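Local coordinates for cellobiose 2-epimerase (Ruminococcus albus, PDB 3VW5), which catalyses the reversible epimerization of cellobiose to 4-O-beta-D-glucopyranosyl-D-mannose, acting on an unmodified sugar, at residues I15-K20 with E364-W369; D23-G28 with L39-D44. The protein carries 2 engineered substitutions. All blocks are in the same frame, centred on the assembly; numbering follows the deposited sequence.

Contact 1 is the buried one: residues 15-20, on helix 2-19, meet 364-369, a loop shortly before helix 373-385, so the two ends of a long chain come together. Its chemistry is apolar, two aromatic rings against a valine and a threonine methyl. Contact 2 lies closer to the surface, its centre about 12 Å from that of contact 1, and joins two parts of the loop that runs from helix 2-19 to strand 45-46. There an aspartate and a glutamate face a lysine, and each segment is braced by its own Asx bonds, with a loose charge pair between them. Residues 32 to 34 of the same loop border contact 1, so one connection serves both places.

Contact 1: I15-K20 with E364-W369; sequences IPFWNK and ETVGPW
V366 sets its methyl CG2 at the edge of the F17 ring, close to the ring plane, 3.7 Å from F17 CZ. The F17 ring in turn stands over one face of the W18 indole, where F17 CE2 lies 3.7 Å above the plane and offset toward the rim, while W18 CD1 sits at the F17 edge. The other valine methyl goes to the indole's far end: V366 CG1 is 3.5 Å from W18 CH2, approaching obliquely. With CG1 anti to the backbone N (chi1 179°), V366 can straddle the aromatic pair, one methyl serving mainly W18 and the other touching both rings. T365 adds CG2, 4.1 Å from F17 CZ, and turns its hydroxyl elsewhere, to the carbonyl of S34. T365 and V366 together face L33 as a classic beta bulge, V366 holding L33 through backbone hydrogen bonds; F17 also packs on L33. In this (alpha/alpha)6 barrel the contact thus ties helix 2-19 to the segment leading into helix 373-385. W18 has partners besides the valine: NE1 is hydrogen-bonded to E348, and the side chain touches P372, I53 and Y57. Replacing W18 by an alanine is likely to open a gap beside V366 CG1, remove the support beneath F17 CE2 and leave the E348 carboxylate without its indole partner.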
loop_
_atom_site.group_PDB
_atom_site.type_symbol
_atom_site.label_atom_id
_atom_site.label_comp_id
_atom_site.label_asym_id
_atom_site.label_seq_id
_atom_site.Cartn_x
_atom_site.Cartn_y
_atom_site.Cartn_z
ATOM N N ILE A 15 13.147 3.072 10.879
ATOM C CA ILE A 15 13.152 1.851 11.690
ATOM C C ILE A 15 13.207 2.146 13.199
ATOM O O ILE A 15 12.391 1.631 13.977
ATOM C CB ILE A 15 14.279 0.889 11.264
ATOM C CG1 ILE A 15 13.873 0.152 9.988
ATOM C CG2 ILE A 15 14.599 -0.082 12.393
ATOM C CD1 ILE A 15 15.034 -0.335 9.167
ATOM N N PRO A 16 14.160 2.994 13.622
ATOM C CA PRO A 16 14.204 3.353 15.042
ATOM C C PRO A 16 12.860 3.907 15.541
ATOM O O PRO A 16 12.439 3.566 16.648
ATOM C CB PRO A 16 15.285 4.436 15.090
ATOM C CG PRO A 16 16.145 4.154 13.918
ATOM C CD PRO A 16 15.237 3.644 12.852
ATOM N N PHE A 17 12.199 4.744 14.739
ATOM C CA PHE A 17 10.899 5.289 15.126
ATOM C C PHE A 17 9.878 4.172 15.347
ATOM O O PHE A 17 9.244 4.078 16.399
ATOM C CB PHE A 17 10.376 6.273 14.074
ATOM C CG PHE A 17 8.936 6.699 14.297
ATOM C CD1 PHE A 17 8.642 7.786 15.103
ATOM C CD2 PHE A 17 7.887 5.998 13.707
ATOM C CE1 PHE A 17 7.344 8.174 15.326
ATOM C CE2 PHE A 17 6.590 6.372 13.929
ATOM C CZ PHE A 17 6.308 7.472 14.741
ATOM N N TRP A 18 9.710 3.315 14.352
ATOM C CA TRP A 18 8.710 2.268 14.494
ATOM C C TRP A 18 9.046 1.284 15.610
ATOM O O TRP A 18 8.170 0.896 16.375
ATOM C CB TRP A 18 8.420 1.602 13.150
ATOM C CG TRP A 18 7.590 2.504 12.322
ATOM C CD1 TRP A 18 8.030 3.394 11.391
ATOM C CD2 TRP A 18 6.170 2.673 12.403
ATOM N NE1 TRP A 18 6.972 4.084 10.858
ATOM C CE2 TRP A 18 5.816 3.662 11.463
ATOM C CE3 TRP A 18 5.157 2.064 13.162
ATOM C CZ2 TRP A 18 4.483 4.071 11.267
ATOM C CZ3 TRP A 18 3.833 2.471 12.973
ATOM C CH2 TRP A 18 3.512 3.463 12.032
ATOM N N ASN A 19 10.320 0.919 15.727
ATOM C CA ASN A 19 10.760 0.045 16.816
ATOM C C ASN A 19 10.216 0.478 18.174
ATOM O O ASN A 19 9.878 -0.367 19.007
ATOM C CB ASN A 19 12.286 -0.055 16.866
ATOM C CG ASN A 19 12.861 -0.860 15.713
ATOM O OD1 ASN A 19 12.133 -1.545 14.985
ATOM N ND2 ASN A 19 14.182 -0.785 15.541
ATOM N N LYS A 20 10.111 1.788 18.392
ATOM C CA LYS A 20 9.650 2.308 19.678
ATOM C C LYS A 20 8.161 2.136 19.877
ATOM O O LYS A 20 7.647 2.379 20.963
ATOM C CB LYS A 20 10.010 3.783 19.841
ATOM C CG LYS A 20 11.496 4.085 19.668
ATOM C CD LYS A 20 11.814 5.562 19.954
ATOM C CE LYS A 20 13.226 5.930 19.461
ATOM N NZ LYS A 20 14.291 5.004 19.991
ATOM N N GLU A 364 -2.762 12.692 12.008
ATOM C CA GLU A 364 -1.908 11.972 12.958
ATOM C C GLU A 364 -0.610 11.461 12.328
ATOM O O GLU A 364 -0.535 11.256 11.108
ATOM C CB GLU A 364 -2.665 10.798 13.584
ATOM C CG GLU A 364 -4.171 10.879 13.397
ATOM C CD GLU A 364 -4.632 10.219 12.115
ATOM O OE1 GLU A 364 -5.182 10.924 11.229
ATOM O OE2 GLU A 364 -4.435 8.992 12.000
ATOM N N THR A 365 0.402 11.244 13.170
ATOM C CA THR A 365 1.681 10.692 12.725
ATOM C C THR A 365 1.566 9.180 12.488
ATOM O O THR A 365 2.159 8.629 11.568
ATOM C CB THR A 365 2.775 10.955 13.767
ATOM O OG1 THR A 365 2.760 12.339 14.123
ATOM C CG2 THR A 365 4.141 10.627 13.209
ATOM N N VAL A 366 0.782 8.529 13.337
ATOM C CA VAL A 366 0.521 7.107 13.220
ATOM C C VAL A 366 -0.931 6.839 13.567
ATOM O O VAL A 366 -1.429 7.315 14.591
ATOM C CB VAL A 366 1.375 6.277 14.197
ATOM C CG1 VAL A 366 1.042 4.796 14.044
ATOM C CG2 VAL A 366 2.857 6.528 13.979
ATOM N N GLY A 367 -1.605 6.059 12.725
ATOM C CA GLY A 367 -2.977 5.657 12.983
ATOM C C GLY A 367 -3.403 4.544 12.047
ATOM O O GLY A 367 -2.575 3.959 11.345
ATOM N N PRO A 368 -4.712 4.256 12.010
ATOM C CA PRO A 368 -5.217 3.157 11.179
ATOM C C PRO A 368 -4.819 3.295 9.714
ATOM O O PRO A 368 -4.633 2.284 9.050
ATOM C CB PRO A 368 -6.741 3.270 11.342
ATOM C CG PRO A 368 -6.923 3.962 12.631
ATOM C CD PRO A 368 -5.807 4.969 12.688
ATOM N N TRP A 369 -4.654 4.517 9.230
ATOM C CA TRP A 369 -4.313 4.727 7.825
ATOM C C TRP A 369 -2.884 5.218 7.535
ATOM O O TRP A 369 -2.515 5.397 6.376
ATOM C CB TRP A 369 -5.345 5.625 7.152
ATOM C CG TRP A 369 -6.602 4.911 6.820
ATOM C CD1 TRP A 369 -7.798 5.021 7.469
ATOM C CD2 TRP A 369 -6.803 3.960 5.756
ATOM N NE1 TRP A 369 -8.740 4.213 6.866
ATOM C CE2 TRP A 369 -8.155 3.550 5.818
ATOM C CE3 TRP A 369 -5.973 3.422 4.754
ATOM C CZ2 TRP A 369 -8.700 2.621 4.913
ATOM C CZ3 TRP A 369 -6.517 2.495 3.856
ATOM C CH2 TRP A 369 -7.869 2.107 3.945
#

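Contact 2: D23-G28 with L39-D44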
loop_
_atom_site.group_PDB
_atom_site.type_symbol
_atom_site.label_atom_id
_atom_site.label_comp_id
_atom_site.label_asym_id
_atom_site.label_seq_id
_atom_site.Cartn_x
_atom_site.Cartn_y
_atom_site.Cartn_z
ATOM N N ASP A 23 4.411 -2.847 21.199
ATOM C CA ASP A 23 3.663 -3.026 22.440
ATOM C C ASP A 23 3.878 -4.442 22.988
ATOM O O ASP A 23 3.213 -5.396 22.559
ATOM C CB ASP A 23 2.175 -2.771 22.201
ATOM C CG ASP A 23 1.372 -2.760 23.484
ATOM O OD1 ASP A 23 0.220 -2.241 23.495
ATOM O OD2 ASP A 23 1.908 -3.268 24.493
ATOM N N ASP A 24 4.815 -4.579 23.922
ATOM C CA ASP A 24 5.072 -5.874 24.546
ATOM C C ASP A 24 4.115 -6.134 25.705
ATOM O O ASP A 24 4.043 -7.243 26.218
ATOM C CB ASP A 24 6.519 -5.977 25.029
ATOM C CG ASP A 24 7.520 -5.932 23.894
ATOM O OD1 ASP A 24 7.425 -6.781 22.976
ATOM O OD2 ASP A 24 8.405 -5.043 23.922
ATOM N N GLU A 25 3.366 -5.119 26.103
ATOM C CA GLU A 25 2.396 -5.265 27.189
ATOM C C GLU A 25 1.053 -5.860 26.729
ATOM O O GLU A 25 0.542 -6.819 27.313
ATOM C CB GLU A 25 2.172 -3.908 27.864
ATOM C CG GLU A 25 3.474 -3.082 28.006
ATOM C CD GLU A 25 3.535 -1.872 27.056
ATOM O OE1 GLU A 25 2.674 -0.960 27.201
ATOM O OE2 GLU A 25 4.437 -1.840 26.161
ATOM N N ASN A 26 0.481 -5.292 25.677
ATOM C CA ASN A 26 -0.771 -5.821 25.160
ATOM C C ASN A 26 -0.660 -6.464 23.770
ATOM O O ASN A 26 -1.673 -6.845 23.180
ATOM C CB ASN A 26 -1.870 -4.761 25.200
ATOM C CG ASN A 26 -2.379 -4.504 26.617
ATOM O OD1 ASN A 26 -3.001 -5.377 27.235
ATOM N ND2 ASN A 26 -2.136 -3.299 27.127
ATOM N N GLY A 27 0.562 -6.601 23.260
ATOM C CA GLY A 27 0.776 -7.266 21.984
ATOM C C GLY A 27 0.664 -6.332 20.796
ATOM O O GLY A 27 -0.009 -5.311 20.851
ATOM N N GLY A 28 1.333 -6.670 19.708
ATOM C CA GLY A 28 1.293 -5.830 18.528
ATOM C C GLY A 28 1.963 -4.483 18.737
ATOM O O GLY A 28 2.894 -4.364 19.525
ATOM N N LEU A 39 1.262 10.085 22.291
ATOM C CA LEU A 39 0.966 8.678 22.060
ATOM C C LEU A 39 -0.201 8.154 22.907
ATOM O O LEU A 39 -0.243 8.385 24.109
ATOM C CB LEU A 39 2.216 7.876 22.382
ATOM C CG LEU A 39 2.124 6.363 22.253
ATOM C CD1 LEU A 39 2.057 5.991 20.779
ATOM C CD2 LEU A 39 3.317 5.690 22.970
ATOM N N ASP A 40 -1.145 7.449 22.284
ATOM C CA ASP A 40 -2.240 6.810 23.021
ATOM C C ASP A 40 -2.078 5.301 23.015
ATOM O O ASP A 40 -2.593 4.627 22.129
ATOM C CB ASP A 40 -3.609 7.177 22.432
ATOM C CG ASP A 40 -4.787 6.604 23.245
ATOM O OD1 ASP A 40 -4.592 6.201 24.416
ATOM O OD2 ASP A 40 -5.924 6.572 22.715
ATOM N N LYS A 41 -1.366 4.772 24.008
ATOM C CA LYS A 41 -1.102 3.335 24.088
ATOM C C LYS A 41 -2.394 2.543 24.153
ATOM O O LYS A 41 -2.425 1.367 23.820
ATOM C CB LYS A 41 -0.211 3.003 25.289
ATOM C CG LYS A 41 1.156 3.663 25.247
ATOM C CD LYS A 41 2.068 3.167 26.375
ATOM C CE LYS A 41 3.445 3.840 26.320
ATOM N NZ LYS A 41 4.523 2.996 26.921
ATOM N N LYS A 42 -3.465 3.204 24.561
ATOM C CA LYS A 42 -4.750 2.551 24.734
ATOM C C LYS A 42 -5.687 2.706 23.523
ATOM O O LYS A 42 -6.845 2.298 23.575
ATOM C CB LYS A 42 -5.430 3.085 26.001
ATOM C CG LYS A 42 -5.705 2.020 27.060
ATOM C CD LYS A 42 -4.450 1.624 27.844
ATOM C CE LYS A 42 -4.385 2.361 29.194
ATOM N NZ LYS A 42 -5.720 2.451 29.895
ATOM N N ALA A 43 -5.195 3.298 22.440
ATOM C CA ALA A 43 -6.016 3.471 21.235
ATOM C C ALA A 43 -6.306 2.131 20.556
ATOM O O ALA A 43 -5.584 1.156 20.750
ATOM C CB ALA A 43 -5.350 4.445 20.253
ATOM N N ASP A 44 -7.366 2.090 19.760
ATOM C CA ASP A 44 -7.678 0.905 18.974
ATOM C C ASP A 44 -6.580 0.627 17.954
ATOM O O ASP A 44 -5.987 1.558 17.395
ATOM C CB ASP A 44 -9.005 1.081 18.239
ATOM C CG ASP A 44 -10.202 1.103 19.172
ATOM O OD1 ASP A 44 -10.113 0.552 20.300
ATOM O OD2 ASP A 44 -11.242 1.666 18.757
#
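K41 leaves its backbone with CG anti to the carbonyl carbon and then runs almost fully extended (chi3 180°), which carries its aliphatic part alongside the carboxylate of E25; K41 CD comes 4.3 Å from E25 OE1. The ammonium lies near the same oxygen, with K41 NZ 4.4 Å from E25 OE1, too far for a salt bridge but probably close enough for the opposite charges to favour each other. Y30 joins the pair: its hydroxyl has a hydrogen bond with E25 OE2 and a weak one with K41 NZ. D23 also points toward the other segment, its CG anti to the backbone N (chi1 -172°), yet the nearest approach there is a loose 4.5 Å between D23 OD1 and K41 O. Its firmer work is local. D23 OD2 accepts from N26 N at 2.7 Å in a nearly straight bond (170°), coming from above the carboxylate plane, and weakly from E25 N: an Asx motif within the 23-28 loop. The loop closes through D23 N to G28 O at 2.7 Å, and G27 has backbone angles that call for glycine. The facing segment has its own fold-back, a type I beta turn from D40 to A43, closed by A43 N to D40 O at 2.9 Å and overlaid by an Asx turn in which D40 OD1 takes K42 N at 3.2 Å. Both turns belong to the connection between helix 2-19 and strand 45-46, and K45 just beyond them bridges back, its NZ forming a salt bridge with D23 OD1 and a hydrogen bond with G27 O. That cation would be expected to help keep D23 ionised.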